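Local coordinates for protein pyrrolidone-carboxylate peptidase (Deinococcus radiodurans R1, PDB 5Z48) that probably removes N-terminal pyroglutamyl (5-oxoproline) groups from polypeptides, generally sparing those with proline in second place, as a cysteine peptidase of family C15, at residues B[7-12]-B[43-48]; B[55-60]-B[150-155]; B[68-73]-B[167-172]. All coordinates share one frame; numbering follows the deposited sequence. Where two conformers were deposited one is given.

Contacts 1 and 3 belong to the parallel part of one mixed β-sheet, and contact 2 is a pair of helices lying on it. The centres of contacts 1 and 3 are about 10 Å apart, and their inner strands are neighbours, joined by a hydrogen bond of 2.8 Å between Thr9 O and Thr71 OG1. Helix 49-63 of contact 2 rests on contact 1 (Leu59 CD1 to Ala43 CB, 3.5 Å). Helix 145-159 rests on contact 3, with Ala153 CB 3.7 Å from Cys167 SG. Pyroglutamate touches contacts 1 and 3, whereas the side chain of Leu56 in contact 2 stays about 12 Å from it.

Contact 1. Residues B[7-12]-B[43-48]; sequences LLTGFE and ALLPVE. With PCA (pyroglutamic acid), chain I.
Phe11 meets Leu45, Pro46 and Val47 along the CD1-CE1 side of its ring. CG lies anti to the carbonyl carbon (chi1 -83°), and the ring crosses the side chain of Leu45, with CE1 3.7 Å from Leu45 CB. Pro46 O approaches the ring at its edge, near its plane, 3.3 Å from Phe11 CE1. The CG of pyroglutamate lies over one face, 3.6 Å from Phe11 CG. Val47 touches both the ring and the ligand. With its CG1 anti to the backbone N (chi1 -172°), CG2 is left beside that N and packs 3.8 Å from Phe11 CD1, while CG1 faces the ligand's CB at 3.9 Å. Val47 is also the centre of an inverse gamma turn.

Glu12 runs extended beyond CG, its carboxylate beside Pro46 CA. A water lies between Glu12 OE1 and the backbone N of Val47, which donates to it over 3.0 Å; its approach to OE1 is unusually short. On the face shared by Thr9, Ala43 and Leu45, the methyl CD1 of Leu45 lies 3.9 Å from Thr9 OG1. On the other face, in one of the two conformers of Leu44, CD2 lies against the backbone of Gly10, where no side chain stands in its way.

Four backbone hydrogen bonds alternate between the two segments, the shortest being Leu45 N to Gly10 O at 2.8 Å. Leu44 also touches helix 21-29, which connects strands 5-11 and 38-45. The arrangement is that of a β-α-β crossover, with Phe11 at the C-terminal end of one strand and Val47 in the turn just after the other, both lining the pyroglutamate pocket.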
# COMPACT_ATOMS: atom_id res chain seq x y z
N LEU B 7 -5.45 -22.32 -26.06
CA LEU B 7 -4.57 -22.93 -25.06
C LEU B 7 -4.60 -22.11 -23.79
O LEU B 7 -4.28 -20.93 -23.82
CB LEU B 7 -3.14 -23.02 -25.61
CG LEU B 7 -2.07 -23.50 -24.61
CD1 LEU B 7 -2.36 -24.93 -24.18
CD2 LEU B 7 -0.65 -23.42 -25.24
N LEU B 8 -4.98 -22.73 -22.67
CA LEU B 8 -5.08 -22.05 -21.38
C LEU B 8 -4.10 -22.70 -20.42
O LEU B 8 -4.15 -23.90 -20.23
CB LEU B 8 -6.51 -22.17 -20.84
CG LEU B 8 -6.73 -21.67 -19.41
CD1 LEU B 8 -6.38 -20.17 -19.26
CD2 LEU B 8 -8.18 -21.91 -18.99
N THR B 9 -3.16 -21.92 -19.85
CA THR B 9 -2.23 -22.53 -18.89
C THR B 9 -2.34 -21.87 -17.52
O THR B 9 -2.74 -20.71 -17.41
CB THR B 9 -0.78 -22.47 -19.37
OG1 THR B 9 -0.31 -21.11 -19.43
CG2 THR B 9 -0.65 -23.05 -20.76
N GLY B 10 -2.00 -22.64 -16.48
CA GLY B 10 -1.81 -22.11 -15.14
C GLY B 10 -0.51 -22.67 -14.59
O GLY B 10 0.15 -23.47 -15.23
N PHE B 11 -0.15 -22.20 -13.39
CA PHE B 11 1.08 -22.63 -12.75
C PHE B 11 0.79 -23.40 -11.46
O PHE B 11 -0.22 -23.16 -10.79
CB PHE B 11 2.01 -21.43 -12.39
CG PHE B 11 2.87 -20.95 -13.51
CD1 PHE B 11 4.01 -21.64 -13.86
CD2 PHE B 11 2.53 -19.79 -14.23
CE1 PHE B 11 4.84 -21.19 -14.88
CE2 PHE B 11 3.37 -19.32 -15.26
CZ PHE B 11 4.51 -20.03 -15.60
N GLU B 12 1.72 -24.30 -11.08
CA GLU B 12 1.70 -25.00 -9.78
C GLU B 12 1.94 -24.06 -8.59
O GLU B 12 2.41 -22.92 -8.77
CB GLU B 12 2.76 -26.08 -9.76
CG GLU B 12 2.62 -27.10 -10.87
CD GLU B 12 3.74 -28.13 -10.89
OE1 GLU B 12 4.65 -28.08 -10.04
OE2 GLU B 12 3.73 -28.96 -11.82
N ALA B 43 -3.46 -26.74 -19.50
CA ALA B 43 -2.27 -27.42 -19.01
C ALA B 43 -1.69 -26.67 -17.83
O ALA B 43 -1.84 -25.45 -17.70
CB ALA B 43 -1.18 -27.55 -20.10
N LEU B 44 -1.07 -27.41 -16.94
CA LEU B 44 -0.34 -26.80 -15.85
C LEU B 44 1.15 -26.80 -16.14
O LEU B 44 1.69 -27.77 -16.69
CB LEU B 44 -0.62 -27.52 -14.55
CG LEU B 44 -2.07 -27.40 -14.12
CD1 LEU B 44 -2.16 -27.98 -12.71
CD2 LEU B 44 -2.61 -25.96 -14.17
N LEU B 45 1.79 -25.69 -15.82
CA LEU B 45 3.23 -25.54 -15.97
C LEU B 45 3.95 -25.55 -14.62
O LEU B 45 3.42 -25.03 -13.61
CB LEU B 45 3.54 -24.21 -16.67
CG LEU B 45 2.87 -24.08 -18.06
CD1 LEU B 45 3.13 -22.68 -18.67
CD2 LEU B 45 3.39 -25.11 -19.06
N PRO B 46 5.17 -26.08 -14.56
CA PRO B 46 5.96 -25.97 -13.34
C PRO B 46 6.51 -24.55 -13.18
O PRO B 46 6.72 -23.83 -14.16
CB PRO B 46 7.09 -26.97 -13.56
CG PRO B 46 7.30 -26.89 -15.09
CD PRO B 46 5.90 -26.74 -15.66
N VAL B 47 6.78 -24.17 -11.93
CA VAL B 47 7.37 -22.85 -11.65
C VAL B 47 8.89 -23.00 -11.69
O VAL B 47 9.57 -22.96 -10.66
CB VAL B 47 6.88 -22.27 -10.31
CG1 VAL B 47 7.35 -20.84 -10.16
CG2 VAL B 47 5.37 -22.22 -10.32
N GLU B 48 9.41 -23.19 -12.89
CA GLU B 48 10.84 -23.37 -13.11
C GLU B 48 11.00 -23.13 -14.60
O GLU B 48 10.31 -23.81 -15.39
CB GLU B 48 11.28 -24.79 -12.71
CG GLU B 48 12.82 -25.00 -12.71
CD GLU B 48 13.34 -25.15 -14.13
OE1 GLU B 48 14.13 -24.29 -14.56
OE2 GLU B 48 12.92 -26.13 -14.81
N PCA I . 3.24 -16.47 -10.28
CA PCA I . 4.69 -16.33 -10.39
CB PCA I . 5.24 -17.66 -10.91
CG PCA I . 4.09 -18.67 -10.95
CD PCA I . 2.89 -17.82 -10.60
OE PCA I . 1.75 -18.29 -10.60
C PCA I . 5.03 -15.10 -11.27
O PCA I . 6.03 -15.05 -11.99
OXT PCA I . 4.25 -14.11 -11.30
O HOH W 1 6.66 -26.54 -10.08

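Contact 2. Residues B[55-60]-B[150-155]; sequences ALTRLL and LYHALH
Leu56 reaches across to Ala153 and His152 through one methyl. Its CG is anti to the backbone N (chi1 -176°), and CD2 stands 4.0 Å from Ala153 CB and not much farther from the CD2 atom of the His152 ring. The side chains of Leu56 and His152 pass one another running opposite ways.

Thr57 makes the polar link: its OG1 is hydrogen-bonded to His152 NE2 at 2.8 Å, and the proton may sit on either atom. The hydroxyl lies in the plane of the imidazole, at its edge, and the Thr57 side chain stands roughly perpendicular to that of His152. OG1 has a second, weak hydrogen bond to Gly53 O, one turn earlier in its own helix.

One turn after Leu56, Leu60 points toward the other helix and brings CD1 to 4.1 Å from Ala153 CA. The small Ala153 is thus met by two leucine methyl groups, and Trp156 of the same helix touches both Thr57 and Leu60.

The segment axes come within 10.3 Å at 35°, so the helices run in broadly the same direction. Ala55 packs on Leu45 and Leu150 on Phe169, placing both helices on one side of the central sheet, as neighbouring helices of an α/β/α sandwich.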
# COMPACT_ATOMS: atom_id res chain seq x y z
N ALA B 55 7.79 -27.40 -21.74
CA ALA B 55 6.41 -27.86 -21.76
C ALA B 55 5.55 -26.96 -22.63
O ALA B 55 4.68 -27.46 -23.36
CB ALA B 55 5.84 -27.90 -20.33
N LEU B 56 5.80 -25.65 -22.57
CA LEU B 56 5.00 -24.68 -23.33
C LEU B 56 5.28 -24.81 -24.82
O LEU B 56 4.34 -24.77 -25.64
CB LEU B 56 5.29 -23.26 -22.81
CG LEU B 56 4.45 -22.15 -23.44
CD1 LEU B 56 2.98 -22.47 -23.47
CD2 LEU B 56 4.67 -20.83 -22.64
N THR B 57 6.55 -25.01 -25.19
CA THR B 57 6.88 -25.27 -26.59
C THR B 57 6.15 -26.50 -27.10
O THR B 57 5.60 -26.49 -28.21
CB THR B 57 8.38 -25.43 -26.76
OG1 THR B 57 9.01 -24.15 -26.63
CG2 THR B 57 8.72 -25.96 -28.12
N ARG B 58 6.14 -27.58 -26.31
CA ARG B 58 5.43 -28.78 -26.76
C ARG B 58 3.94 -28.49 -26.95
O ARG B 58 3.34 -28.94 -27.94
CB ARG B 58 5.68 -29.92 -25.77
CG ARG B 58 4.88 -31.17 -26.03
CD ARG B 58 5.31 -32.23 -25.04
NE ARG B 58 5.13 -33.57 -25.58
N LEU B 59 3.32 -27.76 -26.02
CA LEU B 59 1.91 -27.41 -26.17
C LEU B 59 1.65 -26.57 -27.42
O LEU B 59 0.69 -26.81 -28.17
CB LEU B 59 1.42 -26.67 -24.91
CG LEU B 59 1.26 -27.50 -23.65
CD1 LEU B 59 1.26 -26.54 -22.41
CD2 LEU B 59 -0.00 -28.37 -23.70
N LEU B 60 2.49 -25.54 -27.65
CA LEU B 60 2.29 -24.70 -28.83
C LEU B 60 2.44 -25.49 -30.12
O LEU B 60 1.66 -25.33 -31.07
CB LEU B 60 3.28 -23.54 -28.80
CG LEU B 60 3.06 -22.55 -27.68
CD1 LEU B 60 4.29 -21.58 -27.59
CD2 LEU B 60 1.79 -21.72 -27.94
N LEU B 150 5.61 -15.72 -20.89
CA LEU B 150 4.98 -14.76 -21.79
C LEU B 150 5.94 -14.42 -22.92
O LEU B 150 5.59 -14.54 -24.10
CB LEU B 150 4.58 -13.50 -21.02
CG LEU B 150 3.99 -12.38 -21.86
CD1 LEU B 150 2.74 -12.85 -22.65
CD2 LEU B 150 3.67 -11.15 -21.02
N TYR B 151 7.18 -14.05 -22.57
CA TYR B 151 8.20 -13.79 -23.58
C TYR B 151 8.43 -15.04 -24.42
O TYR B 151 8.52 -14.96 -25.66
CB TYR B 151 9.50 -13.32 -22.90
CG TYR B 151 10.59 -12.98 -23.88
CD1 TYR B 151 11.40 -13.97 -24.44
CD2 TYR B 151 10.84 -11.66 -24.24
CE1 TYR B 151 12.39 -13.66 -25.38
CE2 TYR B 151 11.84 -11.31 -25.15
CZ TYR B 151 12.61 -12.32 -25.73
OH TYR B 151 13.60 -12.01 -26.65
N HIS B 152 8.59 -16.19 -23.77
CA HIS B 152 8.87 -17.44 -24.49
C HIS B 152 7.79 -17.74 -25.54
O HIS B 152 8.10 -18.09 -26.69
CB HIS B 152 8.97 -18.57 -23.48
CG HIS B 152 9.22 -19.90 -24.09
ND1 HIS B 152 10.49 -20.43 -24.22
CD2 HIS B 152 8.37 -20.82 -24.61
CE1 HIS B 152 10.40 -21.62 -24.79
NE2 HIS B 152 9.13 -21.87 -25.06
N ALA B 153 6.52 -17.62 -25.16
CA ALA B 153 5.45 -17.95 -26.10
C ALA B 153 5.41 -16.96 -27.26
O ALA B 153 5.24 -17.37 -28.42
CB ALA B 153 4.11 -17.99 -25.36
N LEU B 154 5.53 -15.66 -26.98
CA LEU B 154 5.46 -14.68 -28.06
C LEU B 154 6.62 -14.87 -29.04
O LEU B 154 6.43 -14.79 -30.25
CB LEU B 154 5.43 -13.26 -27.46
CG LEU B 154 4.13 -12.91 -26.76
CD1 LEU B 154 4.32 -11.66 -25.87
CD2 LEU B 154 3.00 -12.65 -27.78
N HIS B 155 7.82 -15.17 -28.51
CA HIS B 155 8.98 -15.40 -29.36
C HIS B 155 8.79 -16.64 -30.23
O HIS B 155 9.05 -16.59 -31.44
CB HIS B 155 10.22 -15.58 -28.47
CG HIS B 155 11.48 -15.79 -29.25
ND1 HIS B 155 12.05 -14.79 -30.00
CD2 HIS B 155 12.30 -16.86 -29.36
CE1 HIS B 155 13.16 -15.24 -30.56
NE2 HIS B 155 13.34 -16.49 -30.19

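Contact 3. Residues B[68-73]-B[167-172]; sequences VLLTGL and CGFLHV. With PCA (pyroglutamic acid), chain I.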
# COMPACT_ATOMS: atom_id res chain seq x y z
N VAL B 68 -3.77 -18.05 -27.26
CA VAL B 68 -3.00 -18.52 -26.11
C VAL B 68 -3.25 -17.59 -24.93
O VAL B 68 -2.95 -16.38 -25.01
CB VAL B 68 -1.49 -18.61 -26.42
CG1 VAL B 68 -0.67 -19.06 -25.22
CG2 VAL B 68 -1.25 -19.51 -27.65
N LEU B 69 -3.80 -18.14 -23.85
CA LEU B 69 -4.04 -17.41 -22.59
C LEU B 69 -3.21 -18.04 -21.47
O LEU B 69 -3.56 -19.10 -20.93
CB LEU B 69 -5.54 -17.39 -22.26
CG LEU B 69 -5.92 -16.56 -21.02
CD1 LEU B 69 -5.43 -15.13 -21.10
CD2 LEU B 69 -7.45 -16.53 -20.87
N LEU B 70 -2.10 -17.41 -21.09
CA LEU B 70 -1.25 -17.89 -20.02
C LEU B 70 -1.67 -17.18 -18.73
O LEU B 70 -1.85 -15.95 -18.74
CB LEU B 70 0.21 -17.54 -20.33
CG LEU B 70 0.71 -17.92 -21.74
CD1 LEU B 70 2.11 -17.23 -21.92
CD2 LEU B 70 0.83 -19.41 -21.94
N THR B 71 -1.84 -17.93 -17.64
CA THR B 71 -2.27 -17.31 -16.38
C THR B 71 -1.34 -17.69 -15.22
O THR B 71 -0.65 -18.72 -15.23
CB THR B 71 -3.74 -17.67 -16.01
OG1 THR B 71 -3.85 -19.00 -15.52
CG2 THR B 71 -4.63 -17.53 -17.24
N GLY B 72 -1.39 -16.86 -14.17
CA GLY B 72 -0.52 -17.09 -13.03
C GLY B 72 -0.96 -16.22 -11.88
O GLY B 72 -1.73 -15.26 -12.06
N LEU B 73 -0.43 -16.54 -10.69
CA LEU B 73 -0.72 -15.80 -9.46
C LEU B 73 0.13 -14.53 -9.35
O LEU B 73 1.33 -14.55 -9.59
CB LEU B 73 -0.45 -16.70 -8.27
CG LEU B 73 -0.49 -16.09 -6.86
CD1 LEU B 73 -1.87 -15.57 -6.49
CD2 LEU B 73 -0.03 -17.13 -5.84
N CYS B 167 -1.87 -13.85 -28.15
CA CYS B 167 -1.16 -14.49 -27.06
C CYS B 167 -0.87 -13.46 -25.98
O CYS B 167 -0.39 -12.35 -26.27
CB CYS B 167 0.16 -15.11 -27.58
SG CYS B 167 1.22 -15.84 -26.31
N GLY B 168 -1.18 -13.82 -24.75
CA GLY B 168 -0.85 -12.95 -23.65
C GLY B 168 -0.94 -13.62 -22.30
O GLY B 168 -1.02 -14.86 -22.20
N PHE B 169 -0.82 -12.78 -21.26
CA PHE B 169 -0.75 -13.21 -19.88
C PHE B 169 -1.81 -12.53 -19.03
O PHE B 169 -2.03 -11.32 -19.12
CB PHE B 169 0.64 -12.97 -19.26
CG PHE B 169 0.91 -13.93 -18.12
CD1 PHE B 169 0.39 -13.69 -16.81
CD2 PHE B 169 1.60 -15.12 -18.35
CE1 PHE B 169 0.59 -14.61 -15.82
CE2 PHE B 169 1.77 -16.05 -17.37
CZ PHE B 169 1.24 -15.82 -16.10
N LEU B 170 -2.43 -13.33 -18.16
CA LEU B 170 -3.47 -12.87 -17.24
C LEU B 170 -3.01 -13.24 -15.81
O LEU B 170 -2.92 -14.42 -15.46
CB LEU B 170 -4.81 -13.55 -17.64
CG LEU B 170 -6.10 -13.06 -16.99
CD1 LEU B 170 -7.30 -13.76 -17.59
CD2 LEU B 170 -6.12 -13.22 -15.53
N HIS B 171 -2.68 -12.21 -15.00
CA HIS B 171 -2.30 -12.41 -13.60
C HIS B 171 -3.54 -12.31 -12.73
O HIS B 171 -4.36 -11.40 -12.92
CB HIS B 171 -1.28 -11.35 -13.16
CG HIS B 171 0.15 -11.82 -13.16
ND1 HIS B 171 1.15 -11.16 -13.85
CD2 HIS B 171 0.74 -12.86 -12.53
CE1 HIS B 171 2.31 -11.78 -13.63
NE2 HIS B 171 2.09 -12.81 -12.83
N VAL B 172 -3.66 -13.23 -11.76
CA VAL B 172 -4.84 -13.24 -10.90
C VAL B 172 -4.44 -12.99 -9.45
O VAL B 172 -3.35 -13.37 -9.03
CB VAL B 172 -5.63 -14.56 -11.04
CG1 VAL B 172 -5.98 -14.84 -12.52
CG2 VAL B 172 -4.88 -15.76 -10.43
N PCA I . 3.24 -16.47 -10.28
CA PCA I . 4.69 -16.33 -10.39
CB PCA I . 5.24 -17.66 -10.91
CG PCA I . 4.09 -18.67 -10.95
CD PCA I . 2.89 -17.82 -10.60
OE PCA I . 1.75 -18.29 -10.60
C PCA I . 5.03 -15.10 -11.27
O PCA I . 6.03 -15.05 -11.99
OXT PCA I . 4.25 -14.11 -11.30
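Phe169 turns its CG anti to the backbone N (chi1 -154°), and a chi2 of -81° sets its ring over the backbone of Leu70. The setting is the middle of the mixed sheet of an α/β/α fold, where strands 67-73 and 167-172 pair in parallel and in register over six residues. Leu70 O stands 3.4 Å above the centre of the Phe169 ring and also accepts a 2.7 Å hydrogen bond from Leu170 N. The rim of the ring comes close to Gly72, with CZ 3.4 Å from its N. In one of the two conformers of His171, Phe169 CE1 lies over the centre of the imidazole, 3.7 Å above its plane. An alanine in place of Phe169 would probably leave a gap beside Leu70 and Gly72, and would take away the packing against the His171 ring, which could then turn more easily.

His171, by similarity an active-site residue, is hydrogen-bonded through ND1 to Glu83 OE2, consistent with a Cys-His-Glu triad. In that same conformer its NE2 donates to pyroglutamate OXT at 2.9 Å. Leu73 grips the lactam with two backbone bonds: its N donates to OE at 2.8 Å, and the ligand's N donates to Leu73 O at an N-H...O angle of 175°.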